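Local atomic coordinates of DNA damage response protein Rtt109, putative (Neosartorya fumigata, PDB entry 5ZB9), a protein that probably catalyses the transfer of an acetyl group from acetyl-CoA to lysine side chains of histones, histone H3 among them. Residues I166-W169 with C170-D174; K447-A450 with E451-S455. One frame throughout, in Å; residues are numbered along the deposited sequence.

Contact 1. Residues I166-W169 with C170-D174; sequences IKWW and CRVID
W168 and V172, one helical turn apart, meet where methyl CG2 of the valine sits over one face of the indole. CG2 lies 3.8 Å from the centroid of the W168 six-membered ring and 12° off its normal, a CH-pi contact made mainly with the CE3–CZ3 side of the ring. W168 has CG anti to the backbone N (chi1 -172°), which carries the indole out to the side of the helix, where one face meets the methyl of V172. V172 also reaches the second indole: its CB is 4.0 Å from W169 CE3, and the two side chains run side by side in the same direction. The tryptophans touch each other as well, with CZ3 of W168 over the centre of the W169 ring.

In one of its two modelled conformers, R171 folds back over the preceding turn, so the place of its guanidinium is provisional. The chain bends at chi3, which brings the group over the backbone, one face above K167 O and W168 N. NH1 then ends at the edge of the W168 indole, 3.9 Å from CD1, with the two planes nearly perpendicular at 85°. NH2 comes within 3.7 Å of K167 CB, while the extended lysine chain leads away.

Behind these side chains runs the i to i+4 backbone ladder. Its bonds include R171 N to K167 O at 3.1 Å and V172 N to W168 O at 3.0 Å; they fix the one-turn spacing that the side chains exploit.

W168 and R171 are both CoA-binding residues, so this face of the helix forms part of the cofactor site, here without CoA. Helix 162-177 packs between its neighbours: W168, R171 and V172 touch R113 of helix 111-127, whereas W169 lies on L138 and A140 of strand 133-140, and C170 and I173 meet W235 of strand 235-236.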
ATOM      1  N   ILE A 166       2.203  -8.596   9.932  1.00 18.77           N
ATOM      2  CA  ILE A 166       3.477  -8.075   9.460  1.00 19.60           C
ATOM      3  C   ILE A 166       4.223  -9.125   8.618  1.00 20.94           C
ATOM      4  O   ILE A 166       4.716  -8.810   7.535  1.00 19.41           O
ATOM      5  CB  ILE A 166       4.352  -7.594  10.635  1.00 18.22           C
ATOM      6  CG1 ILE A 166       3.661  -6.440  11.365  1.00 15.22           C
ATOM      7  CG2 ILE A 166       5.728  -7.146  10.145  1.00 15.17           C
ATOM      8  CD1 ILE A 166       4.244  -6.141  12.744  1.00 17.84           C
ATOM      9  N   LYS A 167       4.285 -10.372   9.081  1.00 19.11           N
ATOM     10  CA  LYS A 167       4.935 -11.415   8.289  1.00 19.38           C
ATOM     11  C   LYS A 167       4.183 -11.661   6.991  1.00 20.62           C
ATOM     12  O   LYS A 167       4.796 -11.897   5.947  1.00 20.05           O
ATOM     13  CB  LYS A 167       5.051 -12.720   9.070  1.00 19.21           C
ATOM     14  CG  LYS A 167       6.024 -12.641  10.222  1.00 25.23           C
ATOM     15  CD  LYS A 167       6.065 -13.939  11.013  1.00 29.31           C
ATOM     16  CE  LYS A 167       6.772 -13.719  12.348  1.00 45.09           C
ATOM     17  NZ  LYS A 167       6.941 -14.967  13.149  1.00 54.61           N
ATOM     18  N   TRP A 168       2.855 -11.593   7.058  1.00 19.95           N
ATOM     19  CA  TRP A 168       2.014 -11.847   5.888  1.00 19.73           C
ATOM     20  C   TRP A 168       2.282 -10.814   4.793  1.00 19.19           C
ATOM     21  O   TRP A 168       2.519 -11.163   3.637  1.00 17.85           O
ATOM     22  CB  TRP A 168       0.533 -11.839   6.288  1.00 19.63           C
ATOM     23  CG  TRP A 168      -0.424 -12.283   5.213  1.00 23.62           C
ATOM     24  CD1 TRP A 168      -0.773 -13.568   4.897  1.00 18.88           C
ATOM     25  CD2 TRP A 168      -1.171 -11.437   4.319  1.00 19.37           C
ATOM     26  NE1 TRP A 168      -1.684 -13.572   3.863  1.00 20.06           N
ATOM     27  CE2 TRP A 168      -1.945 -12.279   3.493  1.00 14.30           C
ATOM     28  CE3 TRP A 168      -1.257 -10.055   4.141  1.00 16.36           C
ATOM     29  CZ2 TRP A 168      -2.792 -11.784   2.512  1.00 19.98           C
ATOM     30  CZ3 TRP A 168      -2.105  -9.559   3.160  1.00 17.78           C
ATOM     31  CH2 TRP A 168      -2.862 -10.422   2.360  1.00 20.60           C
ATOM     32  N   TRP A 169       2.264  -9.542   5.171  1.00 16.75           N
ATOM     33  CA  TRP A 169       2.473  -8.464   4.217  1.00 19.00           C
ATOM     34  C   TRP A 169       3.872  -8.492   3.618  1.00 18.02           C
ATOM     35  O   TRP A 169       4.053  -8.157   2.454  1.00 17.80           O
ATOM     36  CB  TRP A 169       2.202  -7.107   4.872  1.00 18.88           C
ATOM     37  CG  TRP A 169       0.749  -6.738   4.847  1.00 20.92           C
ATOM     38  CD1 TRP A 169      -0.077  -6.570   5.921  1.00 19.36           C
ATOM     39  CD2 TRP A 169      -0.054  -6.515   3.682  1.00 18.41           C
ATOM     40  NE1 TRP A 169      -1.337  -6.240   5.495  1.00 21.26           N
ATOM     41  CE2 TRP A 169      -1.349  -6.196   4.126  1.00 21.19           C
ATOM     42  CE3 TRP A 169       0.202  -6.546   2.307  1.00 17.25           C
ATOM     43  CZ2 TRP A 169      -2.386  -5.904   3.242  1.00 23.41           C
ATOM     44  CZ3 TRP A 169      -0.821  -6.259   1.435  1.00 14.62           C
ATOM     45  CH2 TRP A 169      -2.101  -5.947   1.902  1.00 20.08           C
ATOM     46  N   CYS A 170       4.863  -8.900   4.399  1.00 19.69           N
ATOM     47  CA  CYS A 170       6.202  -9.060   3.836  1.00 20.16           C
ATOM     48  C   CYS A 170       6.219 -10.167   2.777  1.00 20.95           C
ATOM     49  O   CYS A 170       6.902 -10.031   1.762  1.00 22.39           O
ATOM     50  CB  CYS A 170       7.223  -9.343   4.935  1.00 18.90           C
ATOM     51  SG  CYS A 170       7.482  -7.927   6.036  1.00 19.42           S
ATOM     52  N   ARG A 171       5.447 -11.239   2.986  1.00 18.44           N
ATOM     53  CA  ARG A 171       5.381 -12.330   2.019  0.50 18.16           C
ATOM     54  C   ARG A 171       4.642 -11.895   0.756  1.00 17.80           C
ATOM     55  O   ARG A 171       4.881 -12.416  -0.322  1.00 21.60           O
ATOM     56  CB  ARG A 171       4.716 -13.564   2.637  0.50 20.33           C
ATOM     57  CG  ARG A 171       5.586 -14.310   3.652  0.50 20.07           C
ATOM     58  CD  ARG A 171       4.932 -15.618   4.090  0.50 22.46           C
ATOM     59  NE  ARG A 171       3.673 -15.383   4.791  0.50 24.66           N
ATOM     60  CZ  ARG A 171       3.529 -15.422   6.113  0.50 19.14           C
ATOM     61  NH1 ARG A 171       2.345 -15.181   6.654  0.50 15.30           N
ATOM     62  NH2 ARG A 171       4.568 -15.708   6.887  0.50 21.63           N
ATOM     63  N   VAL A 172       3.743 -10.928   0.893  1.00 19.96           N
ATOM     64  CA  VAL A 172       3.060 -10.360  -0.266  1.00 21.09           C
ATOM     65  C   VAL A 172       4.048  -9.560  -1.112  1.00 22.50           C
ATOM     66  O   VAL A 172       4.072  -9.650  -2.343  1.00 24.04           O
ATOM     67  CB  VAL A 172       1.898  -9.433   0.155  1.00 20.03           C
ATOM     68  CG1 VAL A 172       1.412  -8.606  -1.024  1.00 13.63           C
ATOM     69  CG2 VAL A 172       0.758 -10.237   0.778  1.00 18.62           C
ATOM     70  N   ILE A 173       4.862  -8.774  -0.420  1.00 20.54           N
ATOM     71  CA  ILE A 173       5.827  -7.878  -1.038  1.00 20.48           C
ATOM     72  C   ILE A 173       7.042  -8.617  -1.630  1.00 22.08           C
ATOM     73  O   ILE A 173       7.555  -8.230  -2.680  1.00 18.72           O
ATOM     74  CB  ILE A 173       6.278  -6.818   0.009  1.00 23.29           C
ATOM     75  CG1 ILE A 173       5.139  -5.820   0.228  1.00 22.31           C
ATOM     76  CG2 ILE A 173       7.567  -6.103  -0.395  1.00 13.46           C
ATOM     77  CD1 ILE A 173       4.618  -5.225  -1.052  1.00 24.84           C
ATOM     78  N   ASP A 174       7.477  -9.691  -0.972  1.00 22.12           N
ATOM     79  CA  ASP A 174       8.727 -10.373  -1.342  1.00 21.83           C
ATOM     80  C   ASP A 174       8.847 -10.726  -2.839  1.00 21.56           C
ATOM     81  O   ASP A 174       9.868 -10.422  -3.448  1.00 23.56           O
ATOM     82  CB  ASP A 174       8.913 -11.638  -0.489  1.00 19.28           C
ATOM     83  CG  ASP A 174      10.356 -12.125  -0.462  1.00 22.53           C
ATOM     84  OD1 ASP A 174      11.274 -11.289  -0.339  1.00 25.73           O
ATOM     85  OD2 ASP A 174      10.582 -13.346  -0.559  1.00 24.31           O
TER

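Contact 2. Residues K447-A450 with E451-S455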
ATOM      1  N   LYS A 447     -24.509  -9.301  -4.397  1.00 36.76           N
ATOM      2  CA  LYS A 447     -25.381  -8.976  -5.522  1.00 36.00           C
ATOM      3  C   LYS A 447     -25.781  -7.505  -5.515  1.00 33.70           C
ATOM      4  O   LYS A 447     -25.820  -6.852  -6.557  1.00 38.69           O
ATOM      5  CB  LYS A 447     -26.630  -9.854  -5.501  1.00 45.70           C
ATOM      6  CG  LYS A 447     -27.668  -9.474  -6.544  1.00 46.16           C
ATOM      7  CD  LYS A 447     -28.757 -10.525  -6.623  1.00 52.93           C
ATOM      8  CE  LYS A 447     -29.781 -10.190  -7.690  1.00 59.42           C
ATOM      9  NZ  LYS A 447     -30.759 -11.301  -7.866  1.00 74.95           N
ATOM     10  N   ALA A 448     -26.064  -6.986  -4.330  1.00 33.32           N
ATOM     11  CA  ALA A 448     -26.485  -5.600  -4.189  1.00 33.04           C
ATOM     12  C   ALA A 448     -25.373  -4.627  -4.568  1.00 31.17           C
ATOM     13  O   ALA A 448     -25.606  -3.672  -5.311  1.00 34.74           O
ATOM     14  CB  ALA A 448     -26.963  -5.336  -2.762  1.00 30.11           C
ATOM     15  N   TRP A 449     -24.166  -4.861  -4.054  1.00 33.47           N
ATOM     16  CA  TRP A 449     -23.040  -3.977  -4.355  1.00 31.53           C
ATOM     17  C   TRP A 449     -22.657  -4.048  -5.841  1.00 31.09           C
ATOM     18  O   TRP A 449     -22.307  -3.037  -6.448  1.00 25.85           O
ATOM     19  CB  TRP A 449     -21.829  -4.317  -3.478  1.00 24.93           C
ATOM     20  CG  TRP A 449     -20.648  -3.400  -3.720  1.00 29.81           C
ATOM     21  CD1 TRP A 449     -20.497  -2.116  -3.276  1.00 32.31           C
ATOM     22  CD2 TRP A 449     -19.465  -3.702  -4.469  1.00 24.73           C
ATOM     23  NE1 TRP A 449     -19.299  -1.600  -3.706  1.00 28.21           N
ATOM     24  CE2 TRP A 449     -18.644  -2.555  -4.437  1.00 27.41           C
ATOM     25  CE3 TRP A 449     -19.020  -4.832  -5.162  1.00 26.45           C
ATOM     26  CZ2 TRP A 449     -17.403  -2.504  -5.076  1.00 27.29           C
ATOM     27  CZ3 TRP A 449     -17.787  -4.778  -5.801  1.00 26.36           C
ATOM     28  CH2 TRP A 449     -16.995  -3.623  -5.752  1.00 27.35           C
ATOM     29  N   ALA A 450     -22.733  -5.247  -6.418  1.00 30.66           N
ATOM     30  CA  ALA A 450     -22.369  -5.452  -7.815  1.00 33.35           C
ATOM     31  C   ALA A 450     -23.281  -4.651  -8.729  1.00 37.02           C
ATOM     32  O   ALA A 450     -22.834  -4.068  -9.720  1.00 35.34           O
ATOM     33  CB  ALA A 450     -22.422  -6.934  -8.172  1.00 28.15           C
ATOM     34  N   GLU A 451     -24.563  -4.616  -8.380  1.00 38.72           N
ATOM     35  CA  GLU A 451     -25.541  -3.855  -9.148  1.00 36.10           C
ATOM     36  C   GLU A 451     -25.337  -2.358  -8.978  1.00 32.14           C
ATOM     37  O   GLU A 451     -25.450  -1.597  -9.940  1.00 35.52           O
ATOM     38  CB  GLU A 451     -26.953  -4.250  -8.739  1.00 39.07           C
ATOM     39  CG  GLU A 451     -27.334  -5.646  -9.178  1.00 43.79           C
ATOM     40  CD  GLU A 451     -28.635  -6.111  -8.562  1.00 54.60           C
ATOM     41  OE1 GLU A 451     -29.130  -5.428  -7.640  1.00 54.00           O
ATOM     42  OE2 GLU A 451     -29.164  -7.158  -9.000  1.00 64.49           O
ATOM     43  N   LYS A 452     -25.040  -1.941  -7.750  1.00 31.99           N
ATOM     44  CA  LYS A 452     -24.770  -0.538  -7.451  1.00 29.84           C
ATOM     45  C   LYS A 452     -23.578  -0.026  -8.248  1.00 33.99           C
ATOM     46  O   LYS A 452     -23.602   1.084  -8.791  1.00 34.56           O
ATOM     47  CB  LYS A 452     -24.510  -0.356  -5.959  1.00 29.02           C
ATOM     48  CG  LYS A 452     -24.155   1.061  -5.569  1.00 29.03           C
ATOM     49  CD  LYS A 452     -25.337   1.981  -5.746  1.00 37.01           C
ATOM     50  CE  LYS A 452     -24.966   3.412  -5.409  1.00 39.34           C
ATOM     51  NZ  LYS A 452     -26.053   4.357  -5.795  1.00 48.59           N
ATOM     52  N   VAL A 453     -22.530  -0.840  -8.307  1.00 28.12           N
ATOM     53  CA  VAL A 453     -21.348  -0.483  -9.075  1.00 34.10           C
ATOM     54  C   VAL A 453     -21.707  -0.331 -10.548  1.00 31.04           C
ATOM     55  O   VAL A 453     -21.357   0.668 -11.178  1.00 33.49           O
ATOM     56  CB  VAL A 453     -20.236  -1.533  -8.916  1.00 34.76           C
ATOM     57  CG1 VAL A 453     -19.102  -1.248  -9.876  1.00 32.02           C
ATOM     58  CG2 VAL A 453     -19.736  -1.538  -7.500  1.00 30.14           C
ATOM     59  N   ALA A 454     -22.420  -1.322 -11.081  1.00 26.85           N
ATOM     60  CA  ALA A 454     -22.885  -1.294 -12.467  1.00 29.17           C
ATOM     61  C   ALA A 454     -23.671  -0.026 -12.763  1.00 33.63           C
ATOM     62  O   ALA A 454     -23.477   0.599 -13.803  1.00 38.80           O
ATOM     63  CB  ALA A 454     -23.734  -2.522 -12.770  1.00 28.08           C
ATOM     64  N   SER A 455     -24.545   0.362 -11.840  1.00 32.02           N
ATOM     65  CA  SER A 455     -25.358   1.559 -12.008  0.50 35.03           C
ATOM     66  C   SER A 455     -24.500   2.818 -12.050  1.00 36.09           C
ATOM     67  O   SER A 455     -24.705   3.695 -12.892  1.00 41.19           O
ATOM     68  CB  SER A 455     -26.389   1.665 -10.885  0.50 37.48           C
ATOM     69  OG  SER A 455     -27.183   0.492 -10.811  0.50 38.40           O
TER
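K447 and E451, like W449 and V453, face each other one turn apart on the amphipathic helix 439-457, whose buried side rests on strand 22-35 and helix 421-432. The apolar contact belongs to the second pair. Methyl CG2 of V453 stands over the centre of the W449 ring system, 3.4 Å from CE2, and lies 3.5 Å from the centroid of the six-membered ring, 18° off the normal, as a CH-pi contact. With CG anti to the backbone N (chi1 -178°), the indole leaves the side of the helix and turns a face to the valine methyl. Beyond the pair, W449 touches F430, L431 and R26, and V453 touches I28. The indole NE1 is satisfied by a hydrogen bond to A427 O, which anchors the ring to helix 421-432.

Charge plays a looser part. K447 runs out fully extended past the E451 carboxylate, and CE, rather than the ammonium, is its nearest atom to OE2, at 3.4 Å. NZ remains 4.6 Å from OE2, too far for a salt bridge, although the opposite charges probably still attract. The ammonium also has a long, weak ion pair with E68. The aliphatic part of E451 lies back along the turn, with CG 3.3 Å from K447 O.

Regular backbone bonds join the turns: those from E451, K452, V453 and A454 each run to the carbonyl four residues earlier, V453 N to W449 O being 2.9 Å long. E451 O accepts S455 N in the same way. In one of the two modelled conformers of S455 the hydroxyl adds a second bond to this acceptor, OG lying 2.9 Å from E451 O, across the carbonyl plane from S455 N.

Both contacts illustrate how a helix uses its one-turn spacing to seat a valine methyl on the face of a tryptophan, yet they hold different elements. Contact 1 is buried and belongs to the CoA site, packing helix 162-177 against helix 111-127 and strand 133-140. Contact 2 is only partly buried, lies away from the annotated sites and fixes helix 439-457 to helix 421-432 and strand 22-35. Their polar parts differ: the exposed R171 at the CoA site, in the modelled conformer, lays its guanidinium over the backbone, whereas contact 2 has a loose pair of opposite charges at the surface. The nearest atoms of the two contacts are about 17 Å apart.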